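Local coordinates for protein putative uronate isomerase (Thermotoga maritima, PDB 4NAR) that is of uncertain function, named a putative uronate isomerase but possibly a lactate racemase, at residues T66-G71 against F96-F101; L33-D38 against I145-G150. All coordinates share one frame; numbering follows the deposited sequence.

Contact 1. Residues T66-G71 against F96-F101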
loop_
_atom_site.group_PDB
_atom_site.type_symbol
_atom_site.label_atom_id
_atom_site.label_comp_id
_atom_site.label_asym_id
_atom_site.label_seq_id
_atom_site.Cartn_x
_atom_site.Cartn_y
_atom_site.Cartn_z
ATOM N N THR A 66 -7.846 -6.116 -17.687
ATOM C CA THR A 66 -7.470 -5.875 -16.297
ATOM C C THR A 66 -6.184 -5.074 -16.181
ATOM O O THR A 66 -5.341 -5.113 -17.079
ATOM C CB THR A 66 -7.378 -7.184 -15.460
ATOM O OG1 THR A 66 -6.005 -7.623 -15.367
ATOM C CG2 THR A 66 -8.299 -8.275 -16.062
ATOM N N LEU A 67 -6.052 -4.339 -15.078
ATOM C CA LEU A 67 -4.891 -3.486 -14.846
ATOM C C LEU A 67 -4.421 -3.725 -13.420
ATOM O O LEU A 67 -5.179 -3.575 -12.441
ATOM C CB LEU A 67 -5.236 -1.997 -15.027
ATOM C CG LEU A 67 -4.233 -0.996 -15.639
ATOM C CD1 LEU A 67 -4.536 0.401 -15.139
ATOM C CD2 LEU A 67 -2.759 -1.339 -15.410
ATOM N N ASN A 68 -3.159 -4.113 -13.315
ATOM C CA ASN A 68 -2.529 -4.327 -12.039
ATOM C C ASN A 68 -2.127 -2.989 -11.429
ATOM O O ASN A 68 -1.221 -2.320 -11.941
ATOM C CB ASN A 68 -1.281 -5.195 -12.229
ATOM C CG ASN A 68 -0.577 -5.483 -10.917
ATOM O OD1 ASN A 68 -1.156 -6.100 -10.014
ATOM N ND2 ASN A 68 0.678 -5.033 -10.800
ATOM N N ALA A 69 -2.789 -2.604 -10.337
ATOM C CA ALA A 69 -2.420 -1.380 -9.624
ATOM C C ALA A 69 -1.115 -1.602 -8.851
ATOM O O ALA A 69 -1.132 -1.794 -7.621
ATOM C CB ALA A 69 -3.538 -0.937 -8.678
ATOM N N SER A 70 0.005 -1.561 -9.567
ATOM C CA SER A 70 1.302 -1.944 -8.992
ATOM C C SER A 70 1.944 -0.927 -8.030
ATOM O O SER A 70 2.712 -1.302 -7.124
ATOM C CB SER A 70 2.299 -2.214 -10.122
ATOM O OG SER A 70 2.726 -0.984 -10.709
ATOM N N GLY A 71 1.658 0.355 -8.224
ATOM C CA GLY A 71 2.509 1.379 -7.633
ATOM C C GLY A 71 3.930 1.200 -8.172
ATOM O O GLY A 71 4.112 0.954 -9.373
ATOM N N PHE A 96 -4.978 -9.274 -19.540
ATOM C CA PHE A 96 -4.277 -8.740 -18.377
ATOM C C PHE A 96 -3.322 -7.639 -18.814
ATOM O O PHE A 96 -2.735 -7.720 -19.894
ATOM C CB PHE A 96 -3.451 -9.830 -17.685
ATOM C CG PHE A 96 -4.252 -11.034 -17.257
ATOM C CD1 PHE A 96 -5.461 -10.881 -16.584
ATOM C CD2 PHE A 96 -3.799 -12.334 -17.537
ATOM C CE1 PHE A 96 -6.210 -12.021 -16.181
ATOM C CE2 PHE A 96 -4.531 -13.463 -17.140
ATOM C CZ PHE A 96 -5.739 -13.312 -16.464
ATOM N N HIS A 97 -3.149 -6.626 -17.966
ATOM C CA HIS A 97 -2.144 -5.594 -18.207
ATOM C C HIS A 97 -1.372 -5.311 -16.917
ATOM O O HIS A 97 -1.950 -5.202 -15.827
ATOM C CB HIS A 97 -2.763 -4.278 -18.727
ATOM C CG HIS A 97 -3.624 -4.440 -19.952
ATOM N ND1 HIS A 97 -3.117 -4.376 -21.226
ATOM C CD2 HIS A 97 -4.960 -4.646 -20.076
ATOM C CE1 HIS A 97 -4.106 -4.542 -22.102
ATOM N NE2 HIS A 97 -5.225 -4.707 -21.431
ATOM N N ASN A 98 -0.057 -5.200 -17.044
ATOM C CA ASN A 98 0.715 -4.600 -15.973
ATOM C C ASN A 98 0.677 -3.073 -16.116
ATOM O O ASN A 98 0.472 -2.534 -17.224
ATOM C CB ASN A 98 2.167 -5.099 -15.974
ATOM C CG ASN A 98 2.330 -6.423 -15.248
ATOM O OD1 ASN A 98 2.333 -6.479 -14.013
ATOM N ND2 ASN A 98 2.468 -7.502 -16.015
ATOM N N HIS A 99 0.850 -2.385 -14.989
ATOM C CA HIS A 99 1.032 -0.934 -14.997
ATOM C C HIS A 99 2.501 -0.669 -15.361
ATOM O O HIS A 99 3.344 -1.543 -15.169
ATOM C CB HIS A 99 0.667 -0.345 -13.621
ATOM C CG HIS A 99 0.869 1.139 -13.527
ATOM N ND1 HIS A 99 0.540 2.005 -14.537
ATOM C CD2 HIS A 99 1.369 1.901 -12.509
ATOM C CE1 HIS A 99 0.835 3.250 -14.166
ATOM N NE2 HIS A 99 1.330 3.201 -12.943
ATOM N N GLU A 100 2.799 0.510 -15.914
ATOM C CA GLU A 100 4.175 0.895 -16.260
ATOM C C GLU A 100 4.516 2.237 -15.613
ATOM O O GLU A 100 4.623 3.270 -16.283
ATOM C CB GLU A 100 4.350 0.988 -17.774
ATOM C CG GLU A 100 3.941 -0.262 -18.517
ATOM C CD GLU A 100 3.659 0.020 -19.980
ATOM O OE1 GLU A 100 4.650 0.050 -20.764
ATOM O OE2 GLU A 100 2.460 0.221 -20.335
ATOM N N PHE A 101 4.680 2.184 -14.295
ATOM C CA PHE A 101 4.828 3.347 -13.425
ATOM C C PHE A 101 5.920 4.287 -13.939
ATOM O O PHE A 101 5.795 5.523 -13.877
ATOM C CB PHE A 101 5.193 2.827 -12.023
ATOM C CG PHE A 101 5.179 3.872 -10.950
ATOM C CD1 PHE A 101 6.281 4.689 -10.742
ATOM C CD2 PHE A 101 4.077 4.019 -10.123
ATOM C CE1 PHE A 101 6.281 5.660 -9.737
ATOM C CE2 PHE A 101 4.070 4.970 -9.115
ATOM C CZ PHE A 101 5.176 5.800 -8.926
HETATM O O HOH W 1 2.274 -3.944 -12.986
HETATM O O HOH W 2 4.947 -0.461 -12.643
#
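T66, L67 and N68 run beside F96, H97 and N98 where strand 63-68 meets strand 94-97, the two parallel strands of a beta-alpha-beta unit whose crossover carries helix 78-85. N68 N donates to H97 O at 3.0 Å (158°), whereas the bond from H97 N to T66 O is bent and weak. T66 O also lies in the plane of the H97 imidazole, 3.1 Å from CD2 at its edge. T66 and F96 point the same way, T66 OG1 standing 3.5 Å from F96 CD1 at the ring edge, and F81 and L85 of helix 78-85 pack on both. Past this tight start, water fills in. The amides of partly exposed N98 and buried N68 are turned 77° apart, with N68 ND2 3.9 Å from N98 OD1. One water accepts from N68 ND2 and H99 N and donates to N98 OD1, which M76 N also binds. H99 CB comes 3.2 Å from N68 O, and S70 OG stands at the edge of the H99 ring, whose CG is anti to the backbone N (chi1 178°). A second water joins S70 OG to F101 N. G71 O accepts from S70 OG at 2.7 Å and lies 3.2 Å from F101 CD2.

Contact 2. Residues L33-D38 against I145-G150. With ACT (acetate ion), chain E.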
loop_
_atom_site.group_PDB
_atom_site.type_symbol
_atom_site.label_atom_id
_atom_site.label_comp_id
_atom_site.label_asym_id
_atom_site.label_seq_id
_atom_site.Cartn_x
_atom_site.Cartn_y
_atom_site.Cartn_z
ATOM N N LEU A 33 -13.030 -2.476 -17.932
ATOM C CA LEU A 33 -11.698 -2.500 -17.326
ATOM C C LEU A 33 -11.792 -2.794 -15.835
ATOM O O LEU A 33 -12.577 -2.152 -15.107
ATOM C CB LEU A 33 -10.966 -1.165 -17.539
ATOM C CG LEU A 33 -9.580 -0.977 -16.893
ATOM C CD1 LEU A 33 -8.572 -1.995 -17.425
ATOM C CD2 LEU A 33 -9.049 0.437 -17.101
ATOM N N VAL A 34 -10.992 -3.758 -15.377
ATOM C CA VAL A 34 -10.913 -4.053 -13.955
ATOM C C VAL A 34 -9.522 -3.725 -13.433
ATOM O O VAL A 34 -8.527 -4.353 -13.821
ATOM C CB VAL A 34 -11.288 -5.529 -13.620
ATOM C CG1 VAL A 34 -11.113 -5.808 -12.117
ATOM C CG2 VAL A 34 -12.713 -5.828 -14.056
ATOM N N VAL A 35 -9.466 -2.724 -12.555
ATOM C CA VAL A 35 -8.241 -2.338 -11.868
ATOM C C VAL A 35 -8.216 -3.061 -10.511
ATOM O O VAL A 35 -9.184 -2.979 -9.737
ATOM C CB VAL A 35 -8.155 -0.789 -11.705
ATOM C CG1 VAL A 35 -6.883 -0.390 -10.980
ATOM C CG2 VAL A 35 -8.214 -0.095 -13.078
ATOM N N HIS A 36 -7.124 -3.784 -10.236
ATOM C CA HIS A 36 -7.041 -4.660 -9.064
ATOM C C HIS A 36 -5.716 -4.498 -8.323
ATOM O O HIS A 36 -4.756 -3.934 -8.864
ATOM C CB HIS A 36 -7.197 -6.138 -9.476
ATOM C CG HIS A 36 -6.207 -6.577 -10.524
ATOM N ND1 HIS A 36 -4.956 -7.059 -10.211
ATOM C CD2 HIS A 36 -6.294 -6.583 -11.878
ATOM C CE1 HIS A 36 -4.305 -7.343 -11.333
ATOM N NE2 HIS A 36 -5.093 -7.066 -12.352
ATOM N N THR A 37 -5.680 -5.018 -7.093
ATOM C CA THR A 37 -4.476 -5.044 -6.266
ATOM C C THR A 37 -3.496 -6.090 -6.807
ATOM O O THR A 37 -3.857 -6.918 -7.671
ATOM C CB THR A 37 -4.826 -5.374 -4.784
ATOM O OG1 THR A 37 -5.433 -6.674 -4.703
ATOM C CG2 THR A 37 -5.797 -4.334 -4.204
ATOM N N ASP A 38 -2.261 -6.072 -6.302
ATOM C CA ASP A 38 -1.236 -6.971 -6.845
ATOM C C ASP A 38 -0.936 -8.132 -5.885
ATOM O O ASP A 38 -1.620 -8.278 -4.860
ATOM C CB ASP A 38 0.039 -6.210 -7.239
ATOM C CG ASP A 38 0.724 -5.555 -6.046
ATOM O OD1 ASP A 38 0.149 -5.645 -4.933
ATOM O OD2 ASP A 38 1.819 -4.944 -6.219
ATOM N N ILE A 145 -15.514 0.935 -15.587
ATOM C CA ILE A 145 -14.244 0.646 -14.952
ATOM C C ILE A 145 -14.519 0.288 -13.502
ATOM O O ILE A 145 -15.149 1.059 -12.769
ATOM C CB ILE A 145 -13.306 1.843 -15.004
ATOM C CG1 ILE A 145 -13.174 2.341 -16.445
ATOM C CG2 ILE A 145 -11.941 1.446 -14.450
ATOM C CD1 ILE A 145 -12.130 3.437 -16.626
ATOM N N PHE A 146 -14.045 -0.885 -13.094
ATOM C CA PHE A 146 -14.297 -1.401 -11.761
ATOM C C PHE A 146 -12.994 -1.417 -11.008
ATOM O O PHE A 146 -12.035 -2.054 -11.428
ATOM C CB PHE A 146 -14.841 -2.818 -11.863
ATOM C CG PHE A 146 -16.055 -2.926 -12.742
ATOM C CD1 PHE A 146 -15.933 -3.321 -14.064
ATOM C CD2 PHE A 146 -17.322 -2.615 -12.245
ATOM C CE1 PHE A 146 -17.058 -3.418 -14.885
ATOM C CE2 PHE A 146 -18.443 -2.704 -13.055
ATOM C CZ PHE A 146 -18.312 -3.111 -14.378
ATOM N N PHE A 147 -12.944 -0.698 -9.905
ATOM C CA PHE A 147 -11.742 -0.679 -9.100
ATOM C C PHE A 147 -12.000 -1.539 -7.853
ATOM O O PHE A 147 -12.758 -1.136 -6.961
ATOM C CB PHE A 147 -11.414 0.748 -8.661
ATOM C CG PHE A 147 -11.156 1.715 -9.796
ATOM C CD1 PHE A 147 -9.851 2.066 -10.148
ATOM C CD2 PHE A 147 -12.222 2.316 -10.486
ATOM C CE1 PHE A 147 -9.605 2.989 -11.186
ATOM C CE2 PHE A 147 -11.989 3.231 -11.517
ATOM C CZ PHE A 147 -10.682 3.574 -11.863
ATOM N N ILE A 148 -11.387 -2.719 -7.792
ATOM C CA ILE A 148 -11.508 -3.568 -6.610
ATOM C C ILE A 148 -10.347 -3.219 -5.680
ATOM O O ILE A 148 -9.188 -3.606 -5.909
ATOM C CB ILE A 148 -11.467 -5.071 -6.974
ATOM C CG1 ILE A 148 -12.466 -5.372 -8.100
ATOM C CG2 ILE A 148 -11.749 -5.926 -5.742
ATOM C CD1 ILE A 148 -12.373 -6.790 -8.653
ATOM N N ASN A 149 -10.642 -2.459 -4.634
ATOM C CA ASN A 149 -9.591 -2.005 -3.728
ATOM C C ASN A 149 -9.820 -2.577 -2.325
ATOM O O ASN A 149 -10.860 -3.178 -2.062
ATOM C CB ASN A 149 -9.559 -0.472 -3.718
ATOM C CG ASN A 149 -10.940 0.140 -3.443
ATOM O OD1 ASN A 149 -11.233 0.531 -2.309
ATOM N ND2 ASN A 149 -11.787 0.236 -4.487
ATOM N N GLY A 150 -8.866 -2.395 -1.422
ATOM C CA GLY A 150 -8.997 -2.949 -0.087
ATOM C C GLY A 150 -8.491 -2.000 0.982
ATOM O O GLY A 150 -7.479 -1.286 0.776
HETATM C C ACT E . -5.296 -0.195 -2.627
HETATM O O ACT E . -4.997 0.559 -1.684
HETATM O OXT ACT E . -6.422 -0.713 -2.532
HETATM C CH3 ACT E . -4.352 -0.445 -3.773
HETATM O O HOH W 3 -8.178 -5.996 -6.415
#
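Parallel strands 31-36 and 144-150 pair inside a mixed seven-stranded sheet, both falling within the lactate racemase N-terminal family region, with L33, V34 and V35 in register with I145, F146 and F147. Three backbone bonds join them: F146 N to L33 O (2.8 Å, 168°), V35 N to F146 O (2.9 Å) and I148 N to V35 O (3.0 Å). Side chains pack on both faces of the pair. On one, L33 and I145 lie side by side, L33 CD2 against I145 CG2, and V35 and F147 do the same. The F147 ring reaches V35 with CD1, 3.7 Å from V35 CB, while its CE1 meets V35 CG2. An alanine in place of F147 would probably leave the V35 methyls without this aromatic wall and F245 without its edge-to-face partner. On the other face, V34 splays its methyls between two neighbours: CG1, anti to the backbone N (chi1 177°), touches I148 CD1 at 3.8 Å, and CG2 approaches F146 CD1. The strands then diverge, and a water bridges T37 N and I148 O, accepting from the former and donating to the latter. H36 ND1 is tied to T37 O (2.8 Å, 165°). G150 N donates to an acetate oxygen, OXT, at 3.2 Å; R41 and G161 also bind this ion, probably a crystallisation additive. Helix 45-58 packs through L52 and L56 on F146 and through V48 on I148, while strand 217-227 flanks 144-150 and strand 63-68 flanks 31-36.

Contacts 1 and 2 are two joints of one mixed sheet, separated by the pairing of strands 31-36 and 63-68; strands 144-150, 31-36, 63-68 and 94-97 follow one another in it, all parallel. Their centres are 10 Å apart. Along the chain contact 1 is nested within the loop closed by contact 2, the segments running 33-38, 66-71, 96-101 and 145-150. In the joint between them, L67 N lies 2.8 Å from V34 O, and A69 N lies 2.8 Å from H36 O, both probable hydrogen bonds, while H36 NE2 and T66 OG1 bond through side chains. Contact 2 thus belongs to the sheet interior and contact 1 reaches its outermost strand, 94-97, within this chain.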